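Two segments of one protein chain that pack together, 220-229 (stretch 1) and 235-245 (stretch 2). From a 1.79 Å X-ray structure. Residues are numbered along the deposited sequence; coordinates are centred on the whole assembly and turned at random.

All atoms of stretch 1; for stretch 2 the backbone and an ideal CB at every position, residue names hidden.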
# COMPACT_ATOMS: atom_id res chain seq x y z
N TYR A 220 2.06 7.28 7.80
CA TYR A 220 2.96 8.03 6.94
C TYR A 220 3.56 7.08 5.89
O TYR A 220 4.14 6.04 6.24
CB TYR A 220 4.11 8.64 7.77
CG TYR A 220 5.18 9.33 6.95
CD1 TYR A 220 5.02 10.67 6.55
CD2 TYR A 220 6.33 8.66 6.55
CE1 TYR A 220 6.00 11.31 5.80
CE2 TYR A 220 7.31 9.29 5.78
CZ TYR A 220 7.14 10.61 5.41
OH TYR A 220 8.09 11.23 4.64
N ILE A 221 3.43 7.44 4.62
CA ILE A 221 3.83 6.60 3.54
C ILE A 221 4.63 7.43 2.53
O ILE A 221 4.14 8.46 2.05
CB ILE A 221 2.60 5.97 2.82
CG1 ILE A 221 1.66 5.30 3.82
CG2 ILE A 221 3.04 4.97 1.75
CD1 ILE A 221 0.30 4.96 3.27
N GLU A 222 5.85 6.98 2.21
CA GLU A 222 6.67 7.71 1.25
C GLU A 222 7.21 6.84 0.14
O GLU A 222 7.39 5.64 0.29
CB GLU A 222 7.84 8.47 1.93
CG GLU A 222 8.83 7.65 2.73
CD GLU A 222 9.99 8.47 3.34
OE1 GLU A 222 11.12 7.95 3.29
OE2 GLU A 222 9.79 9.60 3.86
N GLY A 223 7.50 7.50 -0.97
CA GLY A 223 8.02 6.86 -2.16
C GLY A 223 8.11 7.88 -3.27
O GLY A 223 8.01 9.08 -3.04
N ASP A 224 8.30 7.40 -4.48
CA ASP A 224 8.33 8.27 -5.63
C ASP A 224 7.52 7.74 -6.81
O ASP A 224 6.91 8.54 -7.48
CB ASP A 224 9.76 8.62 -6.05
CG ASP A 224 10.67 7.41 -6.21
OD1 ASP A 224 10.21 6.27 -6.49
OD2 ASP A 224 11.90 7.62 -6.08
N ILE A 225 7.50 6.43 -7.04
CA ILE A 225 6.79 5.84 -8.18
C ILE A 225 5.91 4.65 -7.78
O ILE A 225 6.39 3.64 -7.22
CB ILE A 225 7.79 5.37 -9.27
CG1 ILE A 225 8.50 6.58 -9.90
CG2 ILE A 225 7.11 4.51 -10.34
CD1 ILE A 225 7.78 7.17 -11.09
N ASP A 226 4.62 4.76 -8.10
CA ASP A 226 3.64 3.70 -7.79
C ASP A 226 3.80 3.24 -6.35
O ASP A 226 3.76 2.05 -6.07
CB ASP A 226 3.78 2.49 -8.74
CG ASP A 226 3.68 2.86 -10.21
OD1 ASP A 226 3.22 3.97 -10.58
OD2 ASP A 226 4.08 2.01 -11.04
N PHE A 227 4.00 4.17 -5.42
CA PHE A 227 4.33 3.75 -4.05
C PHE A 227 3.15 3.34 -3.18
O PHE A 227 3.32 2.89 -2.03
CB PHE A 227 5.31 4.72 -3.35
CG PHE A 227 4.78 6.08 -3.00
CD1 PHE A 227 4.96 7.17 -3.86
CD2 PHE A 227 4.19 6.31 -1.75
CE1 PHE A 227 4.53 8.44 -3.48
CE2 PHE A 227 3.76 7.56 -1.39
CZ PHE A 227 3.95 8.64 -2.24
N VAL A 228 1.95 3.44 -3.75
CA VAL A 228 0.78 2.77 -3.19
C VAL A 228 0.08 2.13 -4.38
O VAL A 228 -0.51 2.84 -5.21
CB VAL A 228 -0.19 3.73 -2.46
CG1 VAL A 228 -1.41 2.97 -1.91
CG2 VAL A 228 0.53 4.46 -1.34
N PHE A 229 0.17 0.81 -4.47
CA PHE A 229 -0.24 0.09 -5.66
C PHE A 229 -0.88 -1.25 -5.32
O PHE A 229 -0.64 -1.83 -4.25
CB PHE A 229 0.97 -0.09 -6.59
CG PHE A 229 1.89 -1.24 -6.20
CD1 PHE A 229 2.80 -1.09 -5.15
CD2 PHE A 229 1.87 -2.44 -6.89
CE1 PHE A 229 3.64 -2.14 -4.78
CE2 PHE A 229 2.72 -3.49 -6.54
CZ PHE A 229 3.61 -3.33 -5.47
N UNK A 235 -8.68 1.82 2.61
CA UNK A 235 -9.07 3.11 3.14
C UNK A 235 -7.87 3.74 3.85
O UNK A 235 -7.22 3.07 4.66
CB UNK A 235 -10.26 2.97 4.09
N UNK A 236 -7.59 5.00 3.53
CA UNK A 236 -6.49 5.74 4.14
C UNK A 236 -7.09 6.97 4.78
O UNK A 236 -7.49 7.89 4.07
CB UNK A 236 -5.41 6.11 3.12
N UNK A 237 -7.20 6.97 6.11
CA UNK A 237 -7.83 8.08 6.83
C UNK A 237 -6.79 8.74 7.73
O UNK A 237 -6.11 8.05 8.52
CB UNK A 237 -9.03 7.60 7.65
N UNK A 238 -6.65 10.07 7.60
CA UNK A 238 -5.67 10.84 8.38
C UNK A 238 -4.25 10.34 8.15
O UNK A 238 -3.48 10.18 9.07
CB UNK A 238 -6.01 10.77 9.87
N UNK A 239 -3.93 10.11 6.90
CA UNK A 239 -2.62 9.59 6.52
C UNK A 239 -1.85 10.69 5.81
O UNK A 239 -2.43 11.69 5.43
CB UNK A 239 -2.75 8.35 5.63
N UNK A 240 -0.54 10.50 5.68
CA UNK A 240 0.29 11.42 4.93
C UNK A 240 1.05 10.63 3.88
O UNK A 240 1.65 9.61 4.20
CB UNK A 240 1.25 12.18 5.85
N UNK A 241 1.00 11.12 2.64
CA UNK A 241 1.71 10.52 1.52
C UNK A 241 2.78 11.51 1.06
O UNK A 241 2.45 12.66 0.70
CB UNK A 241 0.75 10.16 0.38
N UNK A 242 4.04 11.08 1.07
CA UNK A 242 5.16 11.99 0.87
C UNK A 242 5.99 11.56 -0.33
O UNK A 242 6.56 10.47 -0.34
CB UNK A 242 6.03 12.05 2.12
N UNK A 243 6.03 12.41 -1.34
CA UNK A 243 6.75 12.14 -2.57
C UNK A 243 8.19 12.59 -2.39
O UNK A 243 8.45 13.77 -2.27
CB UNK A 243 6.10 12.84 -3.76
N UNK A 244 9.09 11.63 -2.37
CA UNK A 244 10.49 11.90 -2.13
C UNK A 244 11.17 12.35 -3.40
O UNK A 244 10.78 11.98 -4.49
CB UNK A 244 11.19 10.66 -1.56
N UNK A 245 12.21 13.16 -3.23
CA UNK A 245 12.98 13.69 -4.35
C UNK A 245 14.43 13.17 -4.35
O UNK A 245 15.19 13.47 -5.28
CB UNK A 245 12.97 15.22 -4.31

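The backbone fixes the frame first. Strand 220-223 and positions 240-243 run parallel, their axes 19° apart and 4.6 Å at closest approach. The N of Ile221 donates to the O of 240 (2.8 Å) and the N of Gly223 to the O of 242 (3.2 Å); in return the N of 242 donates to the O of Ile221 and the N of 244 to the O of Gly223, both 2.8 Å. Side chains therefore alternate: 240 and 242 share a face with Tyr220 and Glu222, 241 and 243 the face of Ile221.

At 235 the ideal CB has nothing of stretch 1 within 5.5 Å, and the extended backbone leaves the choice open; it is Ile235, without contact. Position 236 also has an empty CB neighbourhood, but its CA-to-CB bond points toward stretch 1, where Ile221 and Val228 present methyls. A fairly long apolar side chain, such as leucine, methionine or phenylalanine, would suit the gap to those methyls. Phe236 spans it at chi1 -63°, bringing CE1 to 3.8 Å from Ile221 CD1 and CZ to 3.7 Å from Val228 CG1.

Positions 237 and 238 are out of reach. The first, extended, is unconstrained here and is Glu237. The second has phi/psi of 58/45°, a left-handed conformation that glycine, asparagine or aspartate would suit readily; Ser238 occupies it. At 239 the bond points sideways, with the ideal CB 5.1 Å from Ile221 CD1, so a small or medium residue would do. Cys239 adds little to the contact.

At 240 the ideal CB lies 4.1 Å from Tyr220 CD1, and the extended backbone favours a beta-branched residue such as threonine, valine or isoleucine. Thr240, with phi/psi of -125/131°, sets its CG2 4.0 Å from Tyr220 CD1.

Position 241 shares its face with Ile221, and its ideal CB is 4.4 Å from Phe227 CE2. Apolar side chains are called for, and a large one could reach Val228. Phe241, with chi1 -58°, places CE2 3.6 Å from Ile221 CD1 and 4.0 Å from Val228 CG2, the latter at its ring edge.

At 242 the ideal CB is 3.4 Å from Tyr220 OH and 4.0 Å from Glu222 CB. That hydroxyl already donates a very short 2.5 Å hydrogen bond to Glu222 OE2, so an apolar or aromatic residue is as plausible as a polar one. Tyr242 packs its CB 3.7 Å from Tyr220 CE1, while its end leads away to a hydrogen bond elsewhere in the structure.

Position 243 pairs with Gly223, which offers no side chain, but Phe227 CE1 lies 4.7 Å from the ideal CB. A compact aliphatic residue fits; Val243 brings CG2 to 4.2 Å from Phe227 CE1, at the ring edge.

At 244 the bond points toward stretch 1, and the Glu222 carboxylate invites a basic or polar partner. Lys244 lays its CD 3.3 Å from Glu222 OE1, but NZ stays 4.0 Å from that oxygen, beyond a salt bridge. Position 245 points away, leaving its side chain free; Ala245 makes no contact.

Stretch 2, residues 235-245: IFESCTFYVKA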
# COMPACT_ATOMS: atom_id res chain seq x y z
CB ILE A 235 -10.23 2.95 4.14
CG1 ILE A 235 -11.45 2.40 3.41
CG2 ILE A 235 -10.52 4.25 4.87
CD1 ILE A 235 -12.46 1.74 4.33
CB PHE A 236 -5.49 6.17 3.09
CG PHE A 236 -4.82 5.04 2.39
CD1 PHE A 236 -3.63 4.50 2.87
CD2 PHE A 236 -5.38 4.49 1.24
CE1 PHE A 236 -3.01 3.45 2.22
CE2 PHE A 236 -4.76 3.43 0.59
CZ PHE A 236 -3.57 2.92 1.08
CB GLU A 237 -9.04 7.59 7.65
CG GLU A 237 -9.67 8.67 8.49
CD GLU A 237 -10.92 8.23 9.25
OE1 GLU A 237 -11.22 7.02 9.33
OE2 GLU A 237 -11.61 9.13 9.78
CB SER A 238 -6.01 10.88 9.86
OG SER A 238 -7.35 11.34 10.02
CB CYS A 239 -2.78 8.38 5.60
SG CYS A 239 -3.29 6.87 6.43
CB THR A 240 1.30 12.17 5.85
OG1 THR A 240 0.58 12.99 6.78
CG2 THR A 240 2.22 13.06 5.04
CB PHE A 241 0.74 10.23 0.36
CG PHE A 241 -0.41 9.33 0.72
CD1 PHE A 241 -1.57 9.85 1.27
CD2 PHE A 241 -0.33 7.95 0.52
CE1 PHE A 241 -2.63 9.02 1.63
CE2 PHE A 241 -1.37 7.12 0.88
CZ PHE A 241 -2.53 7.65 1.44
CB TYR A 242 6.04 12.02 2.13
CG TYR A 242 7.04 13.14 2.16
CD1 TYR A 242 8.23 13.03 1.47
CD2 TYR A 242 6.78 14.32 2.86
CE1 TYR A 242 9.14 14.06 1.46
CE2 TYR A 242 7.69 15.37 2.87
CZ TYR A 242 8.87 15.23 2.16
OH TYR A 242 9.82 16.23 2.15
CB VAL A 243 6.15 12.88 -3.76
CG1 VAL A 243 6.86 12.47 -5.04
CG2 VAL A 243 4.67 12.59 -3.86
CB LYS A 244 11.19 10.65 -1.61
CG LYS A 244 10.92 10.33 -0.15
CD LYS A 244 11.97 9.40 0.44
CE LYS A 244 13.32 10.08 0.66
NZ LYS A 244 13.42 10.91 1.89
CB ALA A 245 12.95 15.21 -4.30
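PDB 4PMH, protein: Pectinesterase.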